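Local coordinates for periplasmic binding protein/LacI transcriptional regulator (Clostridium phytofermentans, PDB 3BRS), which probably binds a sugar outside the cell membrane and hands it to an uptake transporter, as periplasmic binding proteins of its family do, at residues Y6-I11 and E255-L260; L93-S98 and D103-T108; K125-K130 and I191-G196; D179-L184 and A206-D211. All coordinates share one frame; numbering follows the deposited sequence.

Interaction 1. Residues Y6-I11 and E255-L260; sequences YYMICI and EKALKL
M8 and A257 make the tightest meeting between strand 7-11 and helix 246-262. The thioether end of M8 lies against the methyl of the alanine, with M8 CE 3.5 Å from A257 CB and M8 SD 3.7 Å from the same carbon. A second partner of that terminal methyl is L258 CD2, 3.9 Å from M8 CE, where the two side chains cross at about a right angle. L258 uses the same branch again toward Y6: L258 CD2 stands 3.8 Å from Y6 CD1, approaching the ring at a slant. One leucine methyl thus spans two residues that lie two places apart in the chain.

The reach of M8 comes from a chain extended beyond CG (chi2 -155°, chi3 -178°), which carries sulfur and methyl away from the strand backbone to the helix. All the meetings are apolar. Behind them, backbone bonds from M8 to K39 and E41 hold the strand in its sheet, and E255 is tied to Y36 through its carboxylate. M8 also packs on L40, V68 and L70 of the flanking strands, while A257 reaches V68 and I94 as well as M8, so the helix lies over strands 7-11, 68-71 and 92-96.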
loop_
_atom_site.group_PDB
_atom_site.type_symbol
_atom_site.label_atom_id
_atom_site.label_comp_id
_atom_site.label_asym_id
_atom_site.label_seq_id
_atom_site.Cartn_x
_atom_site.Cartn_y
_atom_site.Cartn_z
ATOM N N TYR A 6 -18.373 20.768 -6.726
ATOM C CA TYR A 6 -18.270 19.319 -6.802
ATOM C C TYR A 6 -18.135 18.686 -5.428
ATOM O O TYR A 6 -17.384 19.194 -4.584
ATOM C CB TYR A 6 -17.094 18.990 -7.680
ATOM C CG TYR A 6 -17.345 19.301 -9.163
ATOM C CD1 TYR A 6 -16.519 20.189 -9.854
ATOM C CD2 TYR A 6 -18.405 18.691 -9.869
ATOM C CE1 TYR A 6 -16.735 20.492 -11.207
ATOM C CE2 TYR A 6 -18.634 18.994 -11.247
ATOM C CZ TYR A 6 -17.779 19.883 -11.894
ATOM O OH TYR A 6 -17.951 20.172 -13.240
ATOM N N TYR A 7 -18.887 17.585 -5.216
ATOM C CA TYR A 7 -18.857 16.814 -3.968
ATOM C C TYR A 7 -18.193 15.413 -4.226
ATOM O O TYR A 7 -18.710 14.596 -4.994
ATOM C CB TYR A 7 -20.271 16.741 -3.340
ATOM C CG TYR A 7 -20.477 15.938 -2.080
ATOM C CD1 TYR A 7 -21.740 15.235 -1.886
ATOM C CD2 TYR A 7 -19.465 15.845 -1.075
ATOM C CE1 TYR A 7 -21.967 14.429 -0.781
ATOM C CE2 TYR A 7 -19.671 15.042 0.092
ATOM C CZ TYR A 7 -20.946 14.336 0.224
ATOM O OH TYR A 7 -21.198 13.566 1.342
ATOM N N MET A 8 -17.054 15.191 -3.564
ATOM C CA MET A 8 -16.204 13.987 -3.712
ATOM C C MET A 8 -16.048 13.297 -2.359
ATOM O O MET A 8 -15.938 13.936 -1.333
ATOM C CB MET A 8 -14.803 14.341 -4.229
ATOM C CG MET A 8 -14.724 15.071 -5.608
ATOM S SD MET A 8 -13.118 14.831 -6.489
ATOM C CE MET A 8 -13.495 15.865 -7.885
ATOM N N ILE A 9 -16.125 11.974 -2.322
ATOM C CA ILE A 9 -15.917 11.316 -1.000
ATOM C C ILE A 9 -14.745 10.394 -1.157
ATOM O O ILE A 9 -14.752 9.565 -2.066
ATOM C CB ILE A 9 -17.185 10.532 -0.574
ATOM C CG1 ILE A 9 -18.323 11.511 -0.223
ATOM C CG2 ILE A 9 -16.850 9.545 0.656
ATOM C CD1 ILE A 9 -19.747 10.706 0.042
ATOM N N CYS A 10 -13.725 10.566 -0.306
ATOM C CA CYS A 10 -12.531 9.696 -0.346
ATOM C C CYS A 10 -12.651 8.539 0.656
ATOM O O CYS A 10 -13.013 8.787 1.837
ATOM C CB CYS A 10 -11.269 10.548 -0.025
ATOM S SG CYS A 10 -9.851 9.430 -0.093
ATOM N N ILE A 11 -12.365 7.306 0.235
ATOM C CA ILE A 11 -12.528 6.139 1.122
ATOM C C ILE A 11 -11.239 5.426 1.157
ATOM O O ILE A 11 -11.017 4.551 0.338
ATOM C CB ILE A 11 -13.660 5.173 0.708
ATOM C CG1 ILE A 11 -14.969 5.941 0.429
ATOM C CG2 ILE A 11 -13.808 3.981 1.687
ATOM C CD1 ILE A 11 -16.148 5.009 -0.061
ATOM N N GLU A 255 -7.675 16.051 -8.525
ATOM C CA GLU A 255 -7.468 16.781 -9.750
ATOM C C GLU A 255 -8.018 16.095 -11.022
ATOM O O GLU A 255 -8.711 16.723 -11.783
ATOM C CB GLU A 255 -5.976 17.070 -9.876
ATOM C CG GLU A 255 -5.615 17.917 -11.024
ATOM C CD GLU A 255 -4.130 18.063 -11.090
ATOM O OE1 GLU A 255 -3.465 17.021 -11.338
ATOM O OE2 GLU A 255 -3.628 19.190 -10.868
ATOM N N LYS A 256 -7.744 14.821 -11.227
ATOM C CA LYS A 256 -8.076 14.151 -12.461
ATOM C C LYS A 256 -9.509 13.617 -12.416
ATOM O O LYS A 256 -10.080 13.290 -13.447
ATOM C CB LYS A 256 -7.153 12.951 -12.731
ATOM C CG LYS A 256 -5.658 13.276 -12.939
ATOM C CD LYS A 256 -5.430 14.143 -14.160
ATOM C CE LYS A 256 -3.933 14.178 -14.555
ATOM N NZ LYS A 256 -3.237 15.362 -13.997
ATOM N N ALA A 257 -10.079 13.513 -11.224
ATOM C CA ALA A 257 -11.540 13.265 -11.067
ATOM C C ALA A 257 -12.249 14.442 -11.714
ATOM O O ALA A 257 -13.386 14.310 -12.221
ATOM C CB ALA A 257 -11.928 13.225 -9.603
ATOM N N LEU A 258 -11.548 15.577 -11.705
ATOM C CA LEU A 258 -12.046 16.784 -12.299
ATOM C C LEU A 258 -12.175 16.675 -13.824
ATOM O O LEU A 258 -13.142 17.126 -14.413
ATOM C CB LEU A 258 -11.169 17.956 -11.908
ATOM C CG LEU A 258 -11.521 18.716 -10.617
ATOM C CD1 LEU A 258 -10.899 20.140 -10.678
ATOM C CD2 LEU A 258 -13.040 18.772 -10.458
ATOM N N LYS A 259 -11.214 16.012 -14.454
ATOM C CA LYS A 259 -11.253 15.838 -15.884
ATOM C C LYS A 259 -12.462 15.036 -16.248
ATOM O O LYS A 259 -13.218 15.447 -17.130
ATOM C CB LYS A 259 -9.977 15.206 -16.382
ATOM C CG LYS A 259 -8.814 16.088 -16.024
ATOM C CD LYS A 259 -7.868 16.222 -17.137
ATOM C CE LYS A 259 -7.018 17.450 -16.952
ATOM N NZ LYS A 259 -6.933 18.110 -18.279
ATOM N N LEU A 260 -12.720 13.961 -15.517
ATOM C CA LEU A 260 -13.856 13.101 -15.859
ATOM C C LEU A 260 -15.179 13.846 -15.815
ATOM O O LEU A 260 -16.029 13.647 -16.666
ATOM C CB LEU A 260 -13.992 11.944 -14.881
ATOM C CG LEU A 260 -12.791 11.068 -14.623
ATOM C CD1 LEU A 260 -13.095 10.147 -13.428
ATOM C CD2 LEU A 260 -12.487 10.261 -15.918
#

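Interaction 2. Residues L93-S98 and D103-T108; sequences LIVIDS and DIADIT
D106 turns its carboxylate back toward L93 because CG stands beside the backbone N and anti to the carbonyl carbon (chi1 -60°), and this puts OD2 in front of a main-chain amide. L93 N donates to D106 OD2 over 2.8 Å in a fairly straight bond, 162° at the hydrogen, meeting the oxygen on its anti side and 31° out of the carboxylate plane. The same aspartate is held a second time: D106 N gives its hydrogen to L93 O at 2.8 Å, in the carbonyl plane but more bent.

Immediately beyond, regular parallel pairing takes over. Strands 92-96 and 107-110 are neighbours in the sheet of the lobe that carries the N terminus, and V95 N bonds to I107 O at 2.8 Å. A CA-H···O contact follows, T108 CA lying 3.3 Å from V95 O.

On the sheet face of V95 and T108, V95 CG2 rests on the methyl of A105, 3.8 Å from A105 CB. Further toward the start of the strand, L93 CD2 meets I104 CD1 at 4.0 Å, the two side chains slanting across each other. On the other face, I94 and I107 both pack on L260 of helix 246-262. The carbonyl of A105, meanwhile, accepts a hydrogen bond from K268 NZ.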
loop_
_atom_site.group_PDB
_atom_site.type_symbol
_atom_site.label_atom_id
_atom_site.label_comp_id
_atom_site.label_asym_id
_atom_site.label_seq_id
_atom_site.Cartn_x
_atom_site.Cartn_y
_atom_site.Cartn_z
ATOM N N LEU A 93 -15.874 6.736 -10.380
ATOM C CA LEU A 93 -15.014 6.022 -9.503
ATOM C C LEU A 93 -13.565 6.283 -9.894
ATOM O O LEU A 93 -13.163 5.903 -11.000
ATOM C CB LEU A 93 -15.312 4.522 -9.563
ATOM C CG LEU A 93 -14.462 3.570 -8.743
ATOM C CD1 LEU A 93 -14.388 3.958 -7.239
ATOM C CD2 LEU A 93 -15.056 2.231 -8.903
ATOM N N ILE A 94 -12.787 6.878 -8.998
ATOM C CA ILE A 94 -11.295 6.839 -9.035
ATOM C C ILE A 94 -10.776 5.795 -8.084
ATOM O O ILE A 94 -11.127 5.771 -6.883
ATOM C CB ILE A 94 -10.644 8.217 -8.606
ATOM C CG1 ILE A 94 -11.226 9.302 -9.385
ATOM C CG2 ILE A 94 -9.050 8.280 -8.731
ATOM C CD1 ILE A 94 -11.360 8.948 -10.799
ATOM N N VAL A 95 -9.980 4.868 -8.588
ATOM C CA VAL A 95 -9.293 3.978 -7.661
ATOM C C VAL A 95 -7.929 4.585 -7.272
ATOM O O VAL A 95 -7.199 4.979 -8.129
ATOM C CB VAL A 95 -9.217 2.603 -8.113
ATOM C CG1 VAL A 95 -8.114 1.888 -7.316
ATOM C CG2 VAL A 95 -10.611 1.903 -7.901
ATOM N N ILE A 96 -7.662 4.742 -5.958
ATOM C CA ILE A 96 -6.369 5.225 -5.505
ATOM C C ILE A 96 -5.573 4.105 -4.717
ATOM O O ILE A 96 -6.144 3.315 -3.956
ATOM C CB ILE A 96 -6.581 6.379 -4.590
ATOM C CG1 ILE A 96 -7.686 6.004 -3.614
ATOM C CG2 ILE A 96 -6.773 7.721 -5.391
ATOM C CD1 ILE A 96 -7.653 6.841 -2.320
ATOM N N ASP A 97 -4.266 4.020 -4.916
ATOM C CA ASP A 97 -3.448 3.009 -4.205
ATOM C C ASP A 97 -3.699 1.550 -4.564
ATOM O O ASP A 97 -2.770 0.919 -4.990
ATOM C CB ASP A 97 -3.586 3.226 -2.705
ATOM C CG ASP A 97 -2.823 2.188 -1.882
ATOM O OD1 ASP A 97 -1.635 2.019 -2.116
ATOM O OD2 ASP A 97 -3.389 1.537 -1.007
ATOM N N SER A 98 -4.938 1.014 -4.486
ATOM C CA SER A 98 -5.103 -0.452 -4.431
ATOM C C SER A 98 -6.293 -0.841 -5.214
ATOM O O SER A 98 -7.386 -0.431 -4.846
ATOM C CB SER A 98 -5.279 -0.963 -3.022
ATOM O OG SER A 98 -4.928 -2.353 -2.993
ATOM N N ASP A 103 -12.828 -4.691 -13.612
ATOM C CA ASP A 103 -12.344 -3.503 -14.291
ATOM C C ASP A 103 -13.351 -2.369 -14.249
ATOM O O ASP A 103 -13.850 -1.937 -15.291
ATOM C CB ASP A 103 -11.975 -3.799 -15.742
ATOM C CG ASP A 103 -11.391 -2.594 -16.417
ATOM O OD1 ASP A 103 -10.544 -1.933 -15.757
ATOM O OD2 ASP A 103 -11.807 -2.292 -17.566
ATOM N N ILE A 104 -13.649 -1.865 -13.050
ATOM C CA ILE A 104 -14.647 -0.813 -12.959
ATOM C C ILE A 104 -14.153 0.597 -12.712
ATOM O O ILE A 104 -14.970 1.538 -12.837
ATOM C CB ILE A 104 -15.807 -1.202 -12.033
ATOM C CG1 ILE A 104 -15.273 -1.395 -10.605
ATOM C CG2 ILE A 104 -16.580 -2.460 -12.611
ATOM C CD1 ILE A 104 -16.331 -1.468 -9.508
ATOM N N ALA A 105 -12.857 0.800 -12.416
ATOM C CA ALA A 105 -12.357 2.170 -12.189
ATOM C C ALA A 105 -12.457 2.995 -13.410
ATOM O O ALA A 105 -12.072 2.532 -14.474
ATOM C CB ALA A 105 -10.890 2.198 -11.715
ATOM N N ASP A 106 -12.881 4.233 -13.265
ATOM C CA ASP A 106 -12.807 5.223 -14.343
ATOM C C ASP A 106 -11.343 5.652 -14.522
ATOM O O ASP A 106 -10.867 5.708 -15.624
ATOM C CB ASP A 106 -13.739 6.434 -14.125
ATOM C CG ASP A 106 -15.207 6.042 -14.039
ATOM O OD1 ASP A 106 -15.665 5.252 -14.874
ATOM O OD2 ASP A 106 -15.910 6.500 -13.122
ATOM N N ILE A 107 -10.638 5.911 -13.441
ATOM C CA ILE A 107 -9.171 6.027 -13.468
ATOM C C ILE A 107 -8.545 5.352 -12.232
ATOM O O ILE A 107 -9.177 5.280 -11.200
ATOM C CB ILE A 107 -8.653 7.476 -13.817
ATOM C CG1 ILE A 107 -7.195 7.630 -13.400
ATOM C CG2 ILE A 107 -9.512 8.540 -13.227
ATOM C CD1 ILE A 107 -6.642 8.930 -13.593
ATOM N N THR A 108 -7.379 4.731 -12.378
ATOM C CA THR A 108 -6.562 4.248 -11.235
ATOM C C THR A 108 -5.257 5.057 -11.029
ATOM O O THR A 108 -4.480 5.133 -11.943
ATOM C CB THR A 108 -6.155 2.824 -11.492
ATOM O OG1 THR A 108 -7.351 2.030 -11.464
ATOM C CG2 THR A 108 -5.140 2.315 -10.387
#

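Interaction 3. Residues K125-K130 and I191-G196; sequences KNLVRK and ISVMVG
L127 and V128, at the C-terminal end of helix 113-127, pack on S192 and V193 of strand 191-196, a helix-on-sheet contact in the second lobe of this two-lobed alpha/beta binding-protein fold. The strand lies between strands 133-138 and 219-224, and the helix covers the face of the sheet to which V193 points; M194, the next residue, turns to the other face and meets helix 174-187.

V193 has the largest share of the contact. Its CG2 branch wedges between two successive residues of the helix end: V193 CG2 is 3.6 Å from V128 CG1 and 3.8 Å from L127 CB. The other branch is turned to the leucine tip, with V193 CG1 4.1 Å from L127 CD1. L127 runs across the valine at about a right angle, so both its root and one of its terminal methyls touch, whereas V128 meets V193 at a slant.

L127 also touches V221 of strand 219-224, and V128 touches I134 of strand 133-138, which spreads the helix end over three adjacent strands. V128 is the first residue to leave helical geometry, and its carbonyl accepts a hydrogen bond from K163 NZ; the lysine may offset part of the negative end of the helix dipole.

With chi1 at 61°, the hydroxyl of S192 makes a weak hydrogen bond to K133 O and brings S192 OG to 4.0 Å from V128 CG1.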
loop_
_atom_site.group_PDB
_atom_site.type_symbol
_atom_site.label_atom_id
_atom_site.label_comp_id
_atom_site.label_asym_id
_atom_site.label_seq_id
_atom_site.Cartn_x
_atom_site.Cartn_y
_atom_site.Cartn_z
ATOM N N LYS A 125 18.400 -10.051 -3.440
ATOM C CA LYS A 125 19.258 -11.034 -4.162
ATOM C C LYS A 125 20.703 -10.701 -3.953
ATOM O O LYS A 125 21.490 -11.588 -3.690
ATOM C CB LYS A 125 18.943 -10.978 -5.654
ATOM C CG LYS A 125 19.521 -12.095 -6.525
ATOM C CD LYS A 125 18.920 -11.923 -7.886
ATOM C CE LYS A 125 19.236 -13.067 -8.843
ATOM N NZ LYS A 125 18.943 -12.619 -10.264
ATOM N N ASN A 126 21.091 -9.440 -4.037
ATOM C CA ASN A 126 22.496 -9.157 -3.803
ATOM C C ASN A 126 22.912 -9.429 -2.327
ATOM O O ASN A 126 24.018 -9.902 -2.068
ATOM C CB ASN A 126 22.779 -7.741 -4.194
ATOM C CG ASN A 126 24.251 -7.392 -4.117
ATOM O OD1 ASN A 126 25.117 -8.080 -4.671
ATOM N ND2 ASN A 126 24.544 -6.291 -3.467
ATOM N N LEU A 127 22.026 -9.168 -1.356
ATOM C CA LEU A 127 22.397 -9.449 0.055
ATOM C C LEU A 127 22.633 -10.928 0.403
ATOM O O LEU A 127 23.521 -11.264 1.183
ATOM C CB LEU A 127 21.381 -8.843 1.026
ATOM C CG LEU A 127 21.252 -7.330 0.976
ATOM C CD1 LEU A 127 20.057 -6.938 1.791
ATOM C CD2 LEU A 127 22.528 -6.650 1.468
ATOM N N VAL A 128 21.852 -11.814 -0.185
ATOM C CA VAL A 128 22.017 -13.261 0.041
ATOM C C VAL A 128 22.876 -13.967 -1.082
ATOM O O VAL A 128 22.780 -15.199 -1.279
ATOM C CB VAL A 128 20.646 -13.963 0.272
ATOM C CG1 VAL A 128 19.839 -13.199 1.271
ATOM C CG2 VAL A 128 19.914 -13.991 -0.959
ATOM N N ARG A 129 23.727 -13.180 -1.762
ATOM C CA ARG A 129 24.662 -13.644 -2.800
ATOM C C ARG A 129 25.511 -14.831 -2.363
ATOM O O ARG A 129 25.753 -15.766 -3.137
ATOM C CB ARG A 129 25.670 -12.533 -3.119
ATOM C CG ARG A 129 25.526 -11.912 -4.437
ATOM C CD ARG A 129 26.762 -11.058 -4.746
ATOM N NE ARG A 129 27.397 -10.533 -3.532
ATOM C CZ ARG A 129 28.475 -9.739 -3.519
ATOM N NH1 ARG A 129 28.979 -9.320 -2.351
ATOM N NH2 ARG A 129 29.054 -9.349 -4.667
ATOM N N LYS A 130 26.061 -14.744 -1.161
ATOM C CA LYS A 130 26.964 -15.789 -0.691
ATOM C C LYS A 130 26.123 -16.778 0.077
ATOM O O LYS A 130 26.282 -17.981 -0.071
ATOM C CB LYS A 130 28.083 -15.245 0.210
ATOM C CG LYS A 130 29.042 -14.256 -0.402
ATOM C CD LYS A 130 30.286 -14.160 0.496
ATOM C CE LYS A 130 31.419 -15.177 0.110
ATOM N NZ LYS A 130 31.499 -16.502 0.862
ATOM N N ILE A 191 17.831 -17.034 8.609
ATOM C CA ILE A 191 17.388 -15.784 7.943
ATOM C C ILE A 191 18.395 -14.633 8.247
ATOM O O ILE A 191 18.672 -14.314 9.375
ATOM C CB ILE A 191 15.960 -15.415 8.387
ATOM C CG1 ILE A 191 14.881 -16.315 7.712
ATOM C CG2 ILE A 191 15.696 -13.952 8.212
ATOM C CD1 ILE A 191 13.522 -16.277 8.422
ATOM N N SER A 192 18.938 -14.003 7.228
ATOM C CA SER A 192 19.900 -12.948 7.373
ATOM C C SER A 192 19.323 -11.652 6.775
ATOM O O SER A 192 19.992 -10.609 6.808
ATOM C CB SER A 192 21.115 -13.315 6.531
ATOM O OG SER A 192 20.696 -13.424 5.164
ATOM N N VAL A 193 18.127 -11.740 6.170
ATOM C CA VAL A 193 17.431 -10.588 5.566
ATOM C C VAL A 193 15.956 -10.762 5.850
ATOM O O VAL A 193 15.364 -11.778 5.476
ATOM C CB VAL A 193 17.587 -10.454 3.997
ATOM C CG1 VAL A 193 17.071 -9.101 3.555
ATOM C CG2 VAL A 193 19.032 -10.496 3.501
ATOM N N MET A 194 15.388 -9.780 6.532
ATOM C CA MET A 194 13.961 -9.607 6.613
ATOM C C MET A 194 13.370 -8.583 5.611
ATOM O O MET A 194 13.929 -7.476 5.353
ATOM C CB MET A 194 13.560 -9.268 8.069
ATOM C CG MET A 194 13.799 -10.459 8.997
ATOM S SD MET A 194 12.455 -11.784 8.974
ATOM C CE MET A 194 10.948 -10.916 8.814
ATOM N N VAL A 195 12.232 -8.954 5.010
ATOM C CA VAL A 195 11.539 -7.978 4.100
ATOM C C VAL A 195 10.204 -7.536 4.669
ATOM O O VAL A 195 9.348 -8.371 4.978
ATOM C CB VAL A 195 11.341 -8.605 2.712
ATOM C CG1 VAL A 195 10.817 -7.591 1.727
ATOM C CG2 VAL A 195 12.656 -9.174 2.226
ATOM N N GLY A 196 9.987 -6.244 4.836
ATOM C CA GLY A 196 8.633 -5.740 5.243
ATOM C C GLY A 196 8.025 -5.066 4.032
ATOM O O GLY A 196 8.624 -4.151 3.442
#

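Interaction 4. Residues D179-L184 and A206-D211; sequences DGTVEL and ARAIKD
T181 and A208 meet where helices 174-187 and 199-211 run close together. Starting at the root of the threonine, T181 CB already lies 3.7 Å from A208 CB. The methyl, T181 CG2, sits anti to the backbone N (chi1 -66° for the hydroxyl branch) and presses on the alanine at 3.6 Å from A208 CB. The hydroxyl takes the other course: T181 OG1 lies beside the backbone N and is hydrogen-bonded to the carbonyl of A177, one turn earlier in the same helix. The polar tip of this buried side chain is thereby satisfied within its own helix, and the methyl is left to face the neighbouring one.

V182 adds a second touch to the same small residue, with V182 CG2 3.9 Å from A208 CB. The single methyl of A208 is thus met by two consecutive residues, and its small size fits the short separation of the backbones, V182 CA and A208 CA being 6.1 Å apart.

Y178 also packs on A208, and its hydroxyl is hydrogen-bonded to the carboxylate of D211. T181 leans on I137 and I209 on L220, both in the sheet beneath. Helix 174-187 leads into strand 191-196 and helix 199-211 leads out of it to strand 219-224, so the pair are neighbouring crossover helices of successive beta-alpha-beta units on one face of a Rossmann-like sheet.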
loop_
_atom_site.group_PDB
_atom_site.type_symbol
_atom_site.label_atom_id
_atom_site.label_comp_id
_atom_site.label_asym_id
_atom_site.label_seq_id
_atom_site.Cartn_x
_atom_site.Cartn_y
_atom_site.Cartn_z
ATOM N N ASP A 179 5.365 -9.783 16.453
ATOM C CA ASP A 179 5.169 -11.235 16.724
ATOM C C ASP A 179 5.629 -12.150 15.626
ATOM O O ASP A 179 6.322 -13.091 15.883
ATOM C CB ASP A 179 3.718 -11.532 16.898
ATOM C CG ASP A 179 3.188 -10.987 18.160
ATOM O OD1 ASP A 179 3.922 -10.257 18.881
ATOM O OD2 ASP A 179 2.023 -11.330 18.430
ATOM N N GLY A 180 5.218 -11.889 14.392
ATOM C CA GLY A 180 5.547 -12.805 13.241
ATOM C C GLY A 180 7.018 -12.737 12.935
ATOM O O GLY A 180 7.615 -13.713 12.515
ATOM N N THR A 181 7.625 -11.585 13.173
ATOM C CA THR A 181 9.081 -11.448 13.046
ATOM C C THR A 181 9.836 -12.257 14.106
ATOM O O THR A 181 10.839 -12.980 13.835
ATOM C CB THR A 181 9.463 -9.957 13.194
ATOM O OG1 THR A 181 8.901 -9.248 12.061
ATOM C CG2 THR A 181 10.915 -9.813 13.026
ATOM N N VAL A 182 9.341 -12.150 15.340
ATOM C CA VAL A 182 9.909 -12.951 16.397
ATOM C C VAL A 182 9.740 -14.412 16.037
ATOM O O VAL A 182 10.675 -15.173 16.171
ATOM C CB VAL A 182 9.246 -12.619 17.765
ATOM C CG1 VAL A 182 9.615 -13.713 18.815
ATOM C CG2 VAL A 182 9.752 -11.192 18.255
ATOM N N GLU A 183 8.553 -14.819 15.579
ATOM C CA GLU A 183 8.324 -16.255 15.268
ATOM C C GLU A 183 9.245 -16.751 14.153
ATOM O O GLU A 183 9.912 -17.783 14.284
ATOM C CB GLU A 183 6.851 -16.512 14.920
ATOM C CG GLU A 183 6.567 -17.926 14.381
ATOM C CD GLU A 183 5.071 -18.184 14.123
ATOM O OE1 GLU A 183 4.384 -17.271 13.581
ATOM O OE2 GLU A 183 4.589 -19.292 14.485
ATOM N N LEU A 184 9.338 -16.000 13.071
ATOM C CA LEU A 184 10.221 -16.407 11.983
ATOM C C LEU A 184 11.678 -16.465 12.389
ATOM O O LEU A 184 12.345 -17.440 12.051
ATOM C CB LEU A 184 10.119 -15.461 10.763
ATOM C CG LEU A 184 9.090 -15.609 9.632
ATOM C CD1 LEU A 184 7.709 -15.981 10.131
ATOM C CD2 LEU A 184 9.068 -14.307 8.841
ATOM N N ALA A 206 11.458 -4.117 12.406
ATOM C CA ALA A 206 12.702 -3.452 12.895
ATOM C C ALA A 206 12.689 -3.475 14.410
ATOM O O ALA A 206 13.710 -3.684 14.990
ATOM C CB ALA A 206 12.735 -2.034 12.424
ATOM N N ARG A 207 11.543 -3.252 15.073
ATOM C CA ARG A 207 11.546 -3.344 16.560
ATOM C C ARG A 207 11.959 -4.707 17.120
ATOM O O ARG A 207 12.777 -4.808 18.049
ATOM C CB ARG A 207 10.189 -3.006 17.138
ATOM C CG ARG A 207 9.783 -1.681 16.685
ATOM C CD ARG A 207 8.892 -1.074 17.673
ATOM N NE ARG A 207 7.499 -1.358 17.412
ATOM C CZ ARG A 207 6.621 -0.441 17.018
ATOM N NH1 ARG A 207 5.360 -0.778 16.849
ATOM N NH2 ARG A 207 6.999 0.814 16.814
ATOM N N ALA A 208 11.352 -5.738 16.552
ATOM C CA ALA A 208 11.573 -7.103 16.939
ATOM C C ALA A 208 13.035 -7.448 16.738
ATOM O O ALA A 208 13.681 -7.963 17.654
ATOM C CB ALA A 208 10.664 -8.041 16.119
ATOM N N ILE A 209 13.579 -7.091 15.600
ATOM C CA ILE A 209 15.014 -7.335 15.313
ATOM C C ILE A 209 15.877 -6.583 16.344
ATOM O O ILE A 209 16.946 -7.028 16.714
ATOM C CB ILE A 209 15.381 -6.864 13.838
ATOM C CG1 ILE A 209 15.002 -7.880 12.760
ATOM C CG2 ILE A 209 16.868 -6.510 13.655
ATOM C CD1 ILE A 209 14.920 -7.227 11.347
ATOM N N LYS A 210 15.396 -5.444 16.809
ATOM C CA LYS A 210 16.122 -4.612 17.805
ATOM C C LYS A 210 16.096 -5.285 19.189
ATOM O O LYS A 210 17.121 -5.375 19.894
ATOM C CB LYS A 210 15.399 -3.263 17.940
ATOM C CG LYS A 210 16.338 -2.109 18.373
ATOM C CD LYS A 210 15.660 -1.202 19.395
ATOM C CE LYS A 210 16.450 0.113 19.615
ATOM N NZ LYS A 210 17.944 -0.068 19.589
ATOM N N ASP A 211 14.900 -5.812 19.543
ATOM C CA ASP A 211 14.642 -6.412 20.852
ATOM C C ASP A 211 15.308 -7.746 20.976
ATOM O O ASP A 211 15.493 -8.270 22.096
ATOM C CB ASP A 211 13.142 -6.580 21.109
ATOM C CG ASP A 211 12.414 -5.229 21.397
ATOM O OD1 ASP A 211 11.174 -5.294 21.477
ATOM O OD2 ASP A 211 13.049 -4.123 21.556
#

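From the N terminus, the chain opens interaction 1 in strand 7-11 and closes it only at helix 246-262, so this longest loop encloses the other three. Interaction 2 closes first, a short loop between adjacent strands of the N-terminal lobe, and it touches interaction 1 where helix 246-262 covers the sheet. The chain then passes into the second lobe with helix 113-127. There interactions 3 and 4 cross: interaction 4 opens before interaction 3 has closed and closes after it, and M194 of strand 191-196 packs on L184 and I209, one from each segment of interaction 4. The two pairs lie on opposite sides of the molecule, the centres of interactions 1 and 3 being about 42 Å apart.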